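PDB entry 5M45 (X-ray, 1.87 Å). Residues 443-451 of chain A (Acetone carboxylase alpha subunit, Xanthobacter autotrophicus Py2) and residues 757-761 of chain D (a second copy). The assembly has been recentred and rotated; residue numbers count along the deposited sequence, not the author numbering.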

# COMPACT_ATOMS: atom_id res chain seq x y z
N GLY A 443 10.22 0.07 -15.84
CA GLY A 443 9.77 -0.76 -16.97
C GLY A 443 10.55 -2.07 -16.99
O GLY A 443 10.88 -2.61 -15.91
N PHE A 444 10.83 -2.58 -18.19
CA PHE A 444 11.65 -3.81 -18.34
C PHE A 444 13.13 -3.52 -18.58
O PHE A 444 13.49 -2.66 -19.40
CB PHE A 444 11.12 -4.74 -19.45
CG PHE A 444 10.00 -5.65 -18.97
CD1 PHE A 444 8.76 -5.15 -18.74
CD2 PHE A 444 10.23 -6.99 -18.72
CE1 PHE A 444 7.74 -5.98 -18.27
CE2 PHE A 444 9.23 -7.81 -18.24
CZ PHE A 444 7.98 -7.31 -18.01
N ASN A 445 13.99 -4.24 -17.86
CA ASN A 445 15.44 -4.02 -17.94
C ASN A 445 16.14 -5.01 -18.91
O ASN A 445 15.49 -5.75 -19.68
CB ASN A 445 16.04 -4.01 -16.53
CG ASN A 445 16.01 -5.39 -15.88
OD1 ASN A 445 15.69 -6.42 -16.52
ND2 ASN A 445 16.32 -5.42 -14.57
N GLN A 446 17.46 -5.02 -18.89
CA GLN A 446 18.27 -5.89 -19.77
C GLN A 446 18.13 -7.39 -19.47
O GLN A 446 18.56 -8.22 -20.27
CB GLN A 446 19.76 -5.48 -19.75
CG GLN A 446 20.47 -5.49 -18.41
CD GLN A 446 20.47 -4.17 -17.66
OE1 GLN A 446 19.42 -3.53 -17.51
NE2 GLN A 446 21.64 -3.75 -17.19
N TYR A 447 17.62 -7.74 -18.30
CA TYR A 447 17.37 -9.14 -17.92
C TYR A 447 15.91 -9.53 -18.16
O TYR A 447 15.48 -10.59 -17.69
CB TYR A 447 17.75 -9.36 -16.43
CG TYR A 447 19.10 -8.74 -16.03
CD1 TYR A 447 20.30 -9.23 -16.56
CD2 TYR A 447 19.16 -7.64 -15.16
CE1 TYR A 447 21.51 -8.67 -16.22
CE2 TYR A 447 20.39 -7.05 -14.83
CZ TYR A 447 21.57 -7.57 -15.36
OH TYR A 447 22.80 -6.99 -15.03
N ASP A 448 15.13 -8.69 -18.85
CA ASP A 448 13.70 -8.94 -19.12
C ASP A 448 12.84 -9.17 -17.85
O ASP A 448 11.99 -10.04 -17.81
CB ASP A 448 13.54 -10.10 -20.13
CG ASP A 448 14.20 -9.80 -21.49
OD1 ASP A 448 14.30 -8.64 -21.95
OD2 ASP A 448 14.65 -10.76 -22.13
N GLU A 449 13.08 -8.34 -16.85
CA GLU A 449 12.32 -8.32 -15.59
C GLU A 449 11.79 -6.92 -15.32
O GLU A 449 12.34 -5.92 -15.77
CB GLU A 449 13.20 -8.72 -14.41
CG GLU A 449 13.61 -10.18 -14.48
CD GLU A 449 14.26 -10.72 -13.18
OE1 GLU A 449 14.19 -12.00 -13.00
OE2 GLU A 449 14.81 -9.89 -12.41
N ILE A 450 10.71 -6.85 -14.55
CA ILE A 450 10.17 -5.62 -14.04
C ILE A 450 11.24 -4.97 -13.16
O ILE A 450 11.88 -5.66 -12.34
CB ILE A 450 8.85 -5.87 -13.27
CG1 ILE A 450 7.75 -6.32 -14.26
CG2 ILE A 450 8.43 -4.64 -12.48
CD1 ILE A 450 6.46 -6.78 -13.61
N HIS A 451 11.40 -3.66 -13.31
CA HIS A 451 12.51 -2.93 -12.68
C HIS A 451 12.23 -1.44 -12.46
O HIS A 451 11.32 -0.85 -13.07
CB HIS A 451 13.76 -3.12 -13.58
CG HIS A 451 15.06 -2.75 -12.95
ND1 HIS A 451 15.54 -3.34 -11.79
CD2 HIS A 451 16.04 -1.91 -13.36
CE1 HIS A 451 16.75 -2.86 -11.51
NE2 HIS A 451 17.06 -1.98 -12.45
N ARG D 757 3.98 -7.05 -25.49
CA ARG D 757 4.95 -8.13 -25.71
C ARG D 757 5.65 -8.58 -24.40
O ARG D 757 5.83 -9.76 -24.19
CB ARG D 757 5.97 -7.71 -26.76
CG ARG D 757 5.35 -7.57 -28.15
CD ARG D 757 6.16 -6.73 -29.16
NE ARG D 757 7.55 -7.22 -29.28
CZ ARG D 757 8.68 -6.49 -29.11
NH1 ARG D 757 8.67 -5.18 -28.84
NH2 ARG D 757 9.87 -7.08 -29.26
N TYR D 758 6.00 -7.66 -23.55
CA TYR D 758 6.70 -7.97 -22.30
C TYR D 758 5.74 -7.96 -21.11
O TYR D 758 5.01 -6.98 -20.88
CB TYR D 758 7.83 -6.95 -22.06
CG TYR D 758 8.92 -7.11 -23.06
CD1 TYR D 758 8.88 -6.42 -24.27
CD2 TYR D 758 9.98 -8.00 -22.83
CE1 TYR D 758 9.91 -6.56 -25.21
CE2 TYR D 758 10.98 -8.17 -23.76
CZ TYR D 758 10.94 -7.47 -24.94
OH TYR D 758 11.96 -7.64 -25.84
N SER D 759 5.75 -9.08 -20.38
CA SER D 759 4.96 -9.22 -19.15
C SER D 759 5.65 -10.18 -18.14
O SER D 759 6.46 -11.01 -18.53
CB SER D 759 3.61 -9.76 -19.53
OG SER D 759 3.76 -11.01 -20.24
N MET D 760 5.40 -10.00 -16.84
CA MET D 760 5.98 -10.88 -15.80
C MET D 760 4.87 -11.26 -14.81
O MET D 760 4.33 -10.40 -14.08
CB MET D 760 7.11 -10.12 -15.09
CG MET D 760 7.89 -10.91 -14.07
SD MET D 760 8.94 -9.86 -12.96
CE MET D 760 9.93 -11.19 -12.24
N ASP D 761 4.53 -12.55 -14.78
CA ASP D 761 3.47 -13.09 -13.93
C ASP D 761 3.87 -13.21 -12.46
O ASP D 761 5.05 -13.37 -12.15
CB ASP D 761 3.01 -14.47 -14.47
CG ASP D 761 1.75 -14.97 -13.80
OD1 ASP D 761 0.67 -14.39 -14.10
OD2 ASP D 761 1.83 -15.93 -12.96

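A contact between two protein chains need not be stitched together by hydrogen bonds; an extended segment can be accommodated by packing alone. The two copies of the acetone carboxylase alpha subunit illustrate this, for no hydrogen bond links the two stretches, which together bury 334 Å².

Along chain D, Arg D757 stays out of reach, and the contact opens with Tyr D758. Its CB sits over one face of the Phe A444 ring, 3.8 Å from the ring centroid and only 6° off the normal, a CH-pi geometry in which a methylene rests almost squarely on the aromatic cloud. The two rings are less formally arranged: their centroids lie 5.7 Å apart and their planes meet at 46°. Further out, Asp A448 OD1 comes within 3.8 Å of Tyr D758 CE2, a van der Waals approach by an oxygen that is hydrogen-bonded elsewhere in the structure.

At Ser D759 the side chain points away, so the backbone makes the contact. Phe A444 CZ lies 3.7 Å from Ser D759 C and 3.9 Å from Met D760 N, both near the plane of the ring.

Met D760 turns back toward chain A. Its CB packs 3.7 Å from Ile A450 CD1 and 4.1 Å from Phe A444 CZ, while its extended side chain carries CE to 4.4 Å from Glu A449 OE1. Asp D761 then points away, ending the contact.

The chain A stretch is braced by its own hydrogen bonds. A type I turn runs from Asn A445 to Asp A448, and Asn A445 OD1 accepts hydrogen bonds from Tyr A447 N (2.9 Å) and Glu A449 N (3.3 Å). Asn A445 N also donates to Glu A449 O at 3.1 Å, tying together the segments that carry Phe A444 and Ile A450.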